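PDB 3CEA: Myo-inositol 2-dehydrogenase from Lactobacillus plantarum WCFS1, which probably catalyses the NAD-dependent oxidation of myo-inositol at its C2 hydroxyl, giving the corresponding keto-inositol and NADH. Local coordinates for residues Gly17-Gly20 / Glu21-Arg25; Thr81-His84 / Pro85-Ile89; Gly180-Phe183 / Val184-Ile188; Gln303-Val306 / Asn307-Val311. All coordinates share one frame; numbering follows the deposited sequence.

Contact 1: Gly17-Gly20 / Glu21-Arg25; sequences GRLG and ERHAR. With NAD (nicotinamide-adenine-dinucleotide), chain E.
The glycine-rich turn of a Rossmann fold, consistent with the GxGxxG pattern, runs here into its helix as Gly17, Leu19 and Gly20 pair with Glu21, His23 and Ala24. Gly17 O accepts Glu21 N at 3.1 Å, and Leu19 O receives His23 N at 3.0 Å. In the same turn two backbone amides meet the pyrophosphate: Arg18 N reaches NAD O1A at 3.0 Å, and Leu19 N reaches NAD O1N with a nearly straight bond (178°). Glycine suits both ends of the turn, since a CB on Gly17 would strike NAD O5B and one on Gly20 would strike Gly17 N. The guanidinium of Arg18 approaches NAD O2N obliquely, a positive group well suited to an anionic pyrophosphate. Leu19, with CG anti to the backbone N (chi1 -176°), sends its two methyls different ways: CD1 lies over one face of the His23 ring, 4.2 Å from its centroid, while CD2 meets nicotinamide C3N at 3.5 Å. The NE2 of His23 is held by Glu101. Around this turn, Leu19 and His23 pack on Phe298 of helix 295-311, Glu21 and Arg25 touch Trp49 of helix 44-52, and Arg18 and Leu19 meet Phe290 of helix 290-293.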
# COMPACT_ATOMS: atom_id res chain seq x y z
N GLY A 17 -35.75 -1.55 -3.45
CA GLY A 17 -35.04 -0.91 -2.34
C GLY A 17 -33.55 -0.75 -2.59
O GLY A 17 -33.13 -0.44 -3.71
N ARG A 18 -32.76 -0.98 -1.55
CA ARG A 18 -31.30 -0.81 -1.60
C ARG A 18 -30.64 -1.58 -2.74
O ARG A 18 -29.74 -1.05 -3.42
CB ARG A 18 -30.67 -1.22 -0.26
CG ARG A 18 -30.94 -0.23 0.87
CD ARG A 18 -30.92 -0.89 2.25
NE ARG A 18 -29.65 -1.55 2.56
CZ ARG A 18 -29.53 -2.81 2.97
NH1 ARG A 18 -30.60 -3.57 3.15
NH2 ARG A 18 -28.33 -3.31 3.23
N LEU A 19 -31.08 -2.82 -2.95
CA LEU A 19 -30.54 -3.64 -4.03
C LEU A 19 -31.46 -3.67 -5.25
O LEU A 19 -30.98 -3.69 -6.39
CB LEU A 19 -30.25 -5.06 -3.53
CG LEU A 19 -29.59 -6.04 -4.50
CD1 LEU A 19 -28.31 -5.48 -5.13
CD2 LEU A 19 -29.30 -7.34 -3.80
N GLY A 20 -32.76 -3.65 -4.99
CA GLY A 20 -33.77 -3.67 -6.05
C GLY A 20 -33.58 -2.62 -7.12
O GLY A 20 -33.65 -2.93 -8.31
N GLU A 21 -33.32 -1.39 -6.69
CA GLU A 21 -33.13 -0.27 -7.62
C GLU A 21 -31.91 -0.43 -8.52
O GLU A 21 -31.93 0.00 -9.68
CB GLU A 21 -33.10 1.07 -6.87
CG GLU A 21 -31.84 1.34 -6.05
CD GLU A 21 -31.79 2.76 -5.49
OE1 GLU A 21 -32.85 3.26 -5.04
OE2 GLU A 21 -30.70 3.36 -5.51
N ARG A 22 -30.86 -1.07 -8.00
CA ARG A 22 -29.65 -1.33 -8.76
C ARG A 22 -29.88 -2.44 -9.80
O ARG A 22 -29.49 -2.30 -10.96
CB ARG A 22 -28.49 -1.68 -7.82
CG ARG A 22 -27.12 -1.68 -8.48
CD ARG A 22 -26.00 -1.96 -7.49
NE ARG A 22 -25.83 -0.88 -6.52
CZ ARG A 22 -25.14 0.23 -6.74
NH1 ARG A 22 -24.54 0.43 -7.90
NH2 ARG A 22 -25.04 1.15 -5.79
N HIS A 23 -30.50 -3.53 -9.36
CA HIS A 23 -30.91 -4.62 -10.25
C HIS A 23 -31.80 -4.13 -11.39
O HIS A 23 -31.61 -4.53 -12.54
CB HIS A 23 -31.65 -5.71 -9.47
CG HIS A 23 -30.75 -6.72 -8.84
ND1 HIS A 23 -29.60 -7.19 -9.45
CD2 HIS A 23 -30.85 -7.39 -7.66
CE1 HIS A 23 -29.02 -8.08 -8.66
NE2 HIS A 23 -29.76 -8.22 -7.57
N ALA A 24 -32.76 -3.26 -11.07
CA ALA A 24 -33.68 -2.70 -12.06
C ALA A 24 -32.96 -1.82 -13.08
O ALA A 24 -33.27 -1.88 -14.27
CB ALA A 24 -34.78 -1.91 -11.37
N ARG A 25 -32.00 -1.03 -12.61
CA ARG A 25 -31.18 -0.19 -13.48
C ARG A 25 -30.37 -1.03 -14.48
O ARG A 25 -30.36 -0.73 -15.67
CB ARG A 25 -30.24 0.70 -12.66
CG ARG A 25 -30.89 1.92 -12.05
CD ARG A 25 -29.86 2.80 -11.37
NE ARG A 25 -30.44 4.02 -10.82
CZ ARG A 25 -30.64 4.24 -9.52
NH1 ARG A 25 -30.32 3.32 -8.61
NH2 ARG A 25 -31.18 5.39 -9.12
PA NAD E . -35.11 -2.96 1.14
O1A NAD E . -34.20 -1.82 0.89
O2A NAD E . -35.83 -2.81 2.42
O5B NAD E . -36.12 -3.11 -0.10
C5B NAD E . -37.23 -3.97 -0.04
C4B NAD E . -38.20 -3.67 -1.18
O4B NAD E . -39.16 -4.70 -1.31
C3B NAD E . -38.96 -2.37 -0.95
O3B NAD E . -38.91 -1.63 -2.14
C2B NAD E . -40.38 -2.80 -0.65
O2B NAD E . -41.34 -1.92 -1.18
C1B NAD E . -40.47 -4.17 -1.31
N9A NAD E . -41.39 -5.07 -0.58
C8A NAD E . -41.37 -5.37 0.76
N7A NAD E . -42.38 -6.23 1.03
C5A NAD E . -43.04 -6.48 -0.12
C6A NAD E . -44.15 -7.28 -0.41
N6A NAD E . -44.57 -8.16 0.50
N1A NAD E . -44.62 -7.35 -1.71
C2A NAD E . -44.01 -6.62 -2.71
N3A NAD E . -42.91 -5.82 -2.42
C4A NAD E . -42.44 -5.76 -1.15
O3 NAD E . -34.28 -4.34 1.14
PN NAD E . -32.97 -4.55 0.23
O1N NAD E . -33.20 -3.95 -1.11
O2N NAD E . -31.81 -4.16 1.04
O5D NAD E . -32.87 -6.15 0.05
C5D NAD E . -33.95 -6.96 -0.33
C4D NAD E . -33.45 -8.40 -0.40
O4D NAD E . -32.18 -8.45 -1.02
C3D NAD E . -33.31 -9.01 0.99
O3D NAD E . -33.94 -10.27 1.01
C2D NAD E . -31.81 -9.16 1.19
O2D NAD E . -31.48 -10.36 1.86
C1D NAD E . -31.24 -9.15 -0.23
N1N NAD E . -29.91 -8.52 -0.28
C2N NAD E . -28.88 -9.19 -0.89
C3N NAD E . -27.61 -8.62 -0.96
C7N NAD E . -26.52 -9.27 -1.77
O7N NAD E . -25.18 -8.94 -1.47
N7N NAD E . -26.83 -10.13 -2.74
C4N NAD E . -27.39 -7.37 -0.40
C5N NAD E . -28.44 -6.69 0.22
C6N NAD E . -29.70 -7.28 0.27

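Contact 2: Thr81-His84 / Pro85-Ile89; sequences TPFH and PEMTI. With NAD (nicotinamide-adenine-dinucleotide), chain E.
From Phe83 and His84 the backbone bonds forward to Met87 and Thr88, setting the first turn of helix 84-93; residues 81-83 already have helical angles but lack the regular bonds. Met87 N reaches Phe83 O at 3.0 Å. His84 O is gripped twice, by Thr88 N at 2.9 Å and by Thr88 OG1 at 2.7 Å, which arrive from opposite faces of the carbonyl plane; with chi1 at -57° the hydroxyl folds back beside its own N, as a helical threonine can. Phe83 offers a flat face to the cofactor, adenine N6A lying 3.5 Å above the ring plane over its centre. The same side chain carries CB against the CE of Met87, a selenomethionine, at 3.7 Å, and that methyl goes on to adenine N1A. A serine in place of Phe83 would probably strip the adenine amino group of this aromatic face and open a gap beside it. At the ribose end, Thr81 OG1 hydrogen-bonds NAD O3D at 3.1 Å, and His84 NE2, bonded to Ala79 O, lies beside the same hydroxyl. One short turn thus meets the cofactor with two chemistries, an apolar and aromatic surface for adenine and polar groups for the nicotinamide ribose.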
# COMPACT_ATOMS: atom_id res chain seq x y z
N THR A 81 -36.31 -11.00 2.96
CA THR A 81 -36.08 -12.44 3.09
C THR A 81 -37.30 -13.29 3.49
O THR A 81 -37.50 -14.37 2.92
CB THR A 81 -34.88 -12.73 4.03
OG1 THR A 81 -33.75 -11.97 3.60
CG2 THR A 81 -34.52 -14.20 4.02
N PRO A 82 -38.11 -12.84 4.48
CA PRO A 82 -39.28 -13.65 4.85
C PRO A 82 -40.24 -13.97 3.70
O PRO A 82 -40.91 -15.01 3.72
CB PRO A 82 -39.98 -12.79 5.91
CG PRO A 82 -38.90 -11.96 6.48
CD PRO A 82 -38.03 -11.63 5.31
N PHE A 83 -40.30 -13.09 2.70
CA PHE A 83 -41.23 -13.23 1.57
C PHE A 83 -40.67 -14.08 0.43
O PHE A 83 -41.40 -14.42 -0.51
CB PHE A 83 -41.66 -11.86 1.05
CG PHE A 83 -42.43 -11.04 2.05
CD1 PHE A 83 -43.79 -11.27 2.25
CD2 PHE A 83 -41.79 -10.05 2.79
CE1 PHE A 83 -44.50 -10.51 3.18
CE2 PHE A 83 -42.50 -9.29 3.72
CZ PHE A 83 -43.86 -9.52 3.91
N HIS A 84 -39.39 -14.42 0.51
CA HIS A 84 -38.71 -15.20 -0.53
C HIS A 84 -39.34 -16.56 -0.84
O HIS A 84 -39.59 -16.86 -2.01
CB HIS A 84 -37.22 -15.36 -0.20
CG HIS A 84 -36.41 -14.12 -0.37
ND1 HIS A 84 -35.03 -14.12 -0.30
CD2 HIS A 84 -36.77 -12.84 -0.64
CE1 HIS A 84 -34.58 -12.89 -0.50
NE2 HIS A 84 -35.62 -12.10 -0.71
N PRO A 85 -39.59 -17.40 0.19
CA PRO A 85 -40.16 -18.72 -0.08
C PRO A 85 -41.54 -18.67 -0.74
O PRO A 85 -41.76 -19.35 -1.75
CB PRO A 85 -40.27 -19.35 1.32
CG PRO A 85 -39.29 -18.61 2.15
CD PRO A 85 -39.36 -17.21 1.64
N GLU A 86 -42.45 -17.87 -0.19
CA GLU A 86 -43.81 -17.77 -0.71
C GLU A 86 -43.88 -17.14 -2.11
O GLU A 86 -44.76 -17.48 -2.90
CB GLU A 86 -44.73 -17.03 0.27
CG GLU A 86 -44.25 -15.64 0.70
CD GLU A 86 -45.28 -14.89 1.54
OE1 GLU A 86 -46.43 -14.73 1.08
OE2 GLU A 86 -44.92 -14.45 2.65
N MSE A 87 -42.95 -16.22 -2.40
CA MSE A 87 -42.88 -15.59 -3.71
C MSE A 87 -42.30 -16.55 -4.75
O MSE A 87 -42.77 -16.59 -5.88
CB MSE A 87 -42.06 -14.30 -3.66
CG MSE A 87 -42.80 -13.13 -3.06
SE MSE A 87 -41.67 -11.58 -2.80
CE MSE A 87 -43.02 -10.36 -2.09
N THR A 88 -41.28 -17.31 -4.34
CA THR A 88 -40.65 -18.30 -5.21
C THR A 88 -41.64 -19.41 -5.58
O THR A 88 -41.79 -19.73 -6.75
CB THR A 88 -39.37 -18.89 -4.58
OG1 THR A 88 -38.46 -17.82 -4.28
CG2 THR A 88 -38.69 -19.87 -5.52
N ILE A 89 -42.32 -19.96 -4.58
CA ILE A 89 -43.31 -21.02 -4.79
C ILE A 89 -44.41 -20.57 -5.77
O ILE A 89 -44.72 -21.28 -6.73
CB ILE A 89 -43.92 -21.53 -3.45
CG1 ILE A 89 -42.86 -22.28 -2.63
CG2 ILE A 89 -45.13 -22.43 -3.70
CD1 ILE A 89 -43.18 -22.40 -1.15
PA NAD E . -35.11 -2.96 1.14
O1A NAD E . -34.20 -1.82 0.89
O2A NAD E . -35.83 -2.81 2.42
O5B NAD E . -36.12 -3.11 -0.10
C5B NAD E . -37.23 -3.97 -0.04
C4B NAD E . -38.20 -3.67 -1.18
O4B NAD E . -39.16 -4.70 -1.31
C3B NAD E . -38.96 -2.37 -0.95
O3B NAD E . -38.91 -1.63 -2.14
C2B NAD E . -40.38 -2.80 -0.65
O2B NAD E . -41.34 -1.92 -1.18
C1B NAD E . -40.47 -4.17 -1.31
N9A NAD E . -41.39 -5.07 -0.58
C8A NAD E . -41.37 -5.37 0.76
N7A NAD E . -42.38 -6.23 1.03
C5A NAD E . -43.04 -6.48 -0.12
C6A NAD E . -44.15 -7.28 -0.41
N6A NAD E . -44.57 -8.16 0.50
N1A NAD E . -44.62 -7.35 -1.71
C2A NAD E . -44.01 -6.62 -2.71
N3A NAD E . -42.91 -5.82 -2.42
C4A NAD E . -42.44 -5.76 -1.15
O3 NAD E . -34.28 -4.34 1.14
PN NAD E . -32.97 -4.55 0.23
O1N NAD E . -33.20 -3.95 -1.11
O2N NAD E . -31.81 -4.16 1.04
O5D NAD E . -32.87 -6.15 0.05
C5D NAD E . -33.95 -6.96 -0.33
C4D NAD E . -33.45 -8.40 -0.40
O4D NAD E . -32.18 -8.45 -1.02
C3D NAD E . -33.31 -9.01 0.99
O3D NAD E . -33.94 -10.27 1.01
C2D NAD E . -31.81 -9.16 1.19
O2D NAD E . -31.48 -10.36 1.86
C1D NAD E . -31.24 -9.15 -0.23
N1N NAD E . -29.91 -8.52 -0.28
C2N NAD E . -28.88 -9.19 -0.89
C3N NAD E . -27.61 -8.62 -0.96
C7N NAD E . -26.52 -9.27 -1.77
O7N NAD E . -25.18 -8.94 -1.47
N7N NAD E . -26.83 -10.13 -2.74
C4N NAD E . -27.39 -7.37 -0.40
C5N NAD E . -28.44 -6.69 0.22
C6N NAD E . -29.70 -7.28 0.27

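Contact 3: Gly180-Phe183 / Val184-Ile188; sequences GGIF and VDMNI
Phe183 runs alongside Asn187, its ring carbon CD1 coming 3.4 Å from Asn187 OD1, with ring and amide planes 40° apart and both groups pointing the same way. They stand one turn apart at the start of helix 182-198, in the GFO/IDH/MocA C-terminal domain, where residues 184-187 widen into a pi-type turn. Both side chains place CG beside the backbone N (chi1 -67° for Phe183 and -64° for Asn187), and this shared torsion keeps them abreast. The large ring suits its buried place, for it also packs on Cys332 and Gln333 of helix 319-338. Gly181 sits at the N-cap, and its O accepts Asp185 N at 3.0 Å. Ile182 O takes Met186 N at 2.9 Å. The Ile182 methyl CD1 crosses the chain of Met186, a selenomethionine, meeting its CG at 3.8 Å. Gly180 and Gly181 both have positive phi angles at which a CB would jam against the preceding carbonyl O; on Gly180 it would also collide with Val184 CG1. Asp185, salt-bridged through OD2 to Arg244, brings its side chain to about 4 Å from the bound NAD, which places this helix end beside the cofactor pocket. The branched Val184 sets its CB 3.3 Å from Gly180 O, and a water completes the turn between the two residues, donating to Gly180 O at 2.7 Å and accepting from Val184 N at 2.8 Å.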
# COMPACT_ATOMS: atom_id res chain seq x y z
N GLY A 180 -32.90 -11.81 9.90
CA GLY A 180 -32.37 -13.12 10.28
C GLY A 180 -31.14 -13.04 11.15
O GLY A 180 -30.51 -14.06 11.43
N GLY A 181 -30.79 -11.83 11.57
CA GLY A 181 -29.60 -11.61 12.38
C GLY A 181 -28.35 -11.34 11.57
O GLY A 181 -28.34 -11.51 10.35
N ILE A 182 -27.29 -10.92 12.26
CA ILE A 182 -26.04 -10.50 11.63
C ILE A 182 -25.31 -11.60 10.84
O ILE A 182 -24.77 -11.34 9.77
CB ILE A 182 -25.09 -9.81 12.66
CG1 ILE A 182 -23.85 -9.20 11.98
CG2 ILE A 182 -24.69 -10.78 13.79
CD1 ILE A 182 -24.13 -7.91 11.23
N PHE A 183 -25.31 -12.83 11.37
CA PHE A 183 -24.63 -13.95 10.72
C PHE A 183 -25.33 -14.37 9.43
O PHE A 183 -24.67 -14.74 8.46
CB PHE A 183 -24.54 -15.16 11.67
CG PHE A 183 -23.65 -14.94 12.86
CD1 PHE A 183 -22.26 -15.02 12.74
CD2 PHE A 183 -24.19 -14.66 14.11
CE1 PHE A 183 -21.43 -14.83 13.84
CE2 PHE A 183 -23.37 -14.47 15.22
CZ PHE A 183 -21.99 -14.55 15.08
N VAL A 184 -26.66 -14.30 9.43
CA VAL A 184 -27.45 -14.65 8.25
C VAL A 184 -27.38 -13.55 7.18
O VAL A 184 -27.20 -13.85 6.00
CB VAL A 184 -28.93 -14.96 8.63
CG1 VAL A 184 -29.83 -14.98 7.40
CG2 VAL A 184 -29.01 -16.29 9.37
N ASP A 185 -27.49 -12.30 7.61
CA ASP A 185 -27.51 -11.17 6.69
C ASP A 185 -26.12 -10.85 6.12
O ASP A 185 -25.98 -10.68 4.90
CB ASP A 185 -28.13 -9.94 7.35
CG ASP A 185 -28.57 -8.89 6.33
OD1 ASP A 185 -29.22 -9.25 5.33
OD2 ASP A 185 -28.27 -7.69 6.55
N MSE A 186 -25.12 -10.76 6.98
CA MSE A 186 -23.76 -10.45 6.54
C MSE A 186 -22.94 -11.69 6.16
O MSE A 186 -22.55 -11.85 5.00
CB MSE A 186 -22.99 -9.64 7.59
CG MSE A 186 -23.20 -8.13 7.52
SE MSE A 186 -22.94 -7.26 5.77
CE MSE A 186 -21.70 -8.50 4.85
N ASN A 187 -22.70 -12.56 7.14
CA ASN A 187 -21.68 -13.60 7.04
C ASN A 187 -21.96 -14.75 6.07
O ASN A 187 -21.04 -15.51 5.73
CB ASN A 187 -21.36 -14.15 8.43
CG ASN A 187 -20.74 -13.10 9.33
OD1 ASN A 187 -21.26 -12.79 10.40
ND2 ASN A 187 -19.61 -12.54 8.89
N ILE A 188 -23.20 -14.87 5.61
CA ILE A 188 -23.63 -15.94 4.71
C ILE A 188 -22.80 -15.99 3.42
O ILE A 188 -22.54 -17.07 2.89
CB ILE A 188 -25.15 -15.84 4.39
CG1 ILE A 188 -25.69 -17.16 3.84
CG2 ILE A 188 -25.45 -14.66 3.46
CD1 ILE A 188 -27.20 -17.23 3.76
O HOH W 1 -27.87 -14.54 11.95

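Contact 4: Gln303-Val306 / Asn307-Val311; sequences QDFV and NNVIV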
# COMPACT_ATOMS: atom_id res chain seq x y z
N GLN A 303 -26.86 -11.32 -15.82
CA GLN A 303 -26.62 -11.68 -17.21
C GLN A 303 -26.48 -13.20 -17.35
O GLN A 303 -27.01 -13.78 -18.30
CB GLN A 303 -25.37 -10.98 -17.75
CG GLN A 303 -25.12 -11.19 -19.25
CD GLN A 303 -26.15 -10.48 -20.11
OE1 GLN A 303 -26.19 -9.25 -20.17
NE2 GLN A 303 -26.98 -11.25 -20.80
N ASP A 304 -25.78 -13.83 -16.41
CA ASP A 304 -25.62 -15.28 -16.39
C ASP A 304 -26.97 -15.99 -16.25
O ASP A 304 -27.21 -16.99 -16.92
CB ASP A 304 -24.66 -15.71 -15.28
CG ASP A 304 -24.39 -17.21 -15.28
OD1 ASP A 304 -23.99 -17.75 -16.34
OD2 ASP A 304 -24.56 -17.85 -14.22
N PHE A 305 -27.83 -15.45 -15.39
CA PHE A 305 -29.19 -15.96 -15.20
C PHE A 305 -30.00 -15.87 -16.49
O PHE A 305 -30.67 -16.83 -16.88
CB PHE A 305 -29.90 -15.22 -14.06
CG PHE A 305 -31.38 -15.49 -13.99
CD1 PHE A 305 -31.86 -16.67 -13.42
CD2 PHE A 305 -32.29 -14.56 -14.48
CE1 PHE A 305 -33.22 -16.92 -13.35
CE2 PHE A 305 -33.66 -14.80 -14.41
CZ PHE A 305 -34.13 -15.99 -13.84
N VAL A 306 -29.95 -14.70 -17.14
CA VAL A 306 -30.66 -14.47 -18.39
C VAL A 306 -30.18 -15.44 -19.47
O VAL A 306 -31.00 -16.05 -20.17
CB VAL A 306 -30.53 -12.99 -18.85
CG1 VAL A 306 -31.02 -12.81 -20.29
CG2 VAL A 306 -31.32 -12.08 -17.92
N ASN A 307 -28.86 -15.60 -19.58
CA ASN A 307 -28.26 -16.59 -20.48
C ASN A 307 -28.71 -18.01 -20.14
O ASN A 307 -29.01 -18.80 -21.03
CB ASN A 307 -26.73 -16.51 -20.44
CG ASN A 307 -26.19 -15.17 -20.95
OD1 ASN A 307 -26.78 -14.54 -21.82
ND2 ASN A 307 -25.06 -14.75 -20.39
N ASN A 308 -28.75 -18.31 -18.84
CA ASN A 308 -29.18 -19.62 -18.35
C ASN A 308 -30.61 -19.97 -18.75
O ASN A 308 -30.88 -21.11 -19.14
CB ASN A 308 -29.00 -19.72 -16.83
CG ASN A 308 -27.56 -19.97 -16.42
OD1 ASN A 308 -26.68 -20.19 -17.26
ND2 ASN A 308 -27.30 -19.92 -15.12
N VAL A 309 -31.51 -19.00 -18.65
CA VAL A 309 -32.91 -19.18 -19.07
C VAL A 309 -32.99 -19.44 -20.58
O VAL A 309 -33.70 -20.35 -21.02
CB VAL A 309 -33.81 -17.98 -18.67
CG1 VAL A 309 -35.24 -18.18 -19.16
CG2 VAL A 309 -33.80 -17.76 -17.17
N ILE A 310 -32.24 -18.66 -21.36
CA ILE A 310 -32.19 -18.78 -22.82
C ILE A 310 -31.64 -20.14 -23.26
O ILE A 310 -32.28 -20.84 -24.05
CB ILE A 310 -31.37 -17.61 -23.46
CG1 ILE A 310 -32.12 -16.28 -23.31
CG2 ILE A 310 -31.06 -17.89 -24.93
CD1 ILE A 310 -31.27 -15.04 -23.53
N VAL A 311 -30.46 -20.50 -22.75
CA VAL A 311 -29.78 -21.74 -23.12
C VAL A 311 -30.43 -22.97 -22.47
O VAL A 311 -30.29 -24.09 -22.97
CB VAL A 311 -28.26 -21.67 -22.80
CG1 VAL A 311 -27.55 -22.99 -23.13
CG2 VAL A 311 -27.60 -20.52 -23.56
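Asn307 lies beside Gln303, one turn earlier in the helix. Its backbone N bonds Gln303 O at 2.9 Å, and with CG beside its own N (chi1 -64°) the amide is carried across the Gln303 side chain. There Gln303 NE2 gives Asn307 OD1 a weak hydrogen bond of 3.5 Å, the two amide planes being only 28° apart; Gln303 OE1 is held by the backbone N of Gln32. An alanine in place of Asn307 would probably cost Gln303 NE2 this weak acceptor and open a gap beside Gln303 CG, though Gln32 would still hold OE1. Val306, the next large contributor, is buried on the helix face that packs on strand 9-14, where an apolar side chain suits: its CG1 lies beside Ile310 CD1 at 3.9 Å, the two side chains pointing the same way, and both touch Leu9 of that strand. This is the i to i+4 ladder of a regular alpha-helix, 295-311, packed against the Rossmann sheet, and Val306 O continues it by accepting Ile310 N at 3.1 Å. A further rung joins Asp304 O to Asn308 N at 2.8 Å. The Asp304 carboxylate and the Asn308 amide cross with planes 71° apart, each with a partner outside the helix: Asp304 OD2 with Tyr134 OH, and Asn308 ND2 with Gln127 OE1. Val309 CG2 sits over one face of the buried Phe305 ring, 4.0 Å from its centroid, in a CH-pi contact, while Phe99 meets that aromatic edge-to-face.

In the fold
Contacts 1 and 2 are the starts of two helices of the same Rossmann domain, and both meet NAD: contact 1 at the pyrophosphate and nicotinamide, contact 2 at adenine and the nicotinamide ribose. They do not touch each other, with centres 18 Å apart and nearest atoms about 8 Å, but the cofactor they share links them. Contact 3 comes from the other domain and approaches to about 5 Å of contact 1 and 6 Å of contact 2 by nearest atoms, bringing Asp185 close to NAD from across the cleft. Contact 4 lies apart, its Phe305 side chain about 13 Å from the ligand. Even so, helix 295-311 connects it to the pocket, since Phe298 of that helix packs on contact 1.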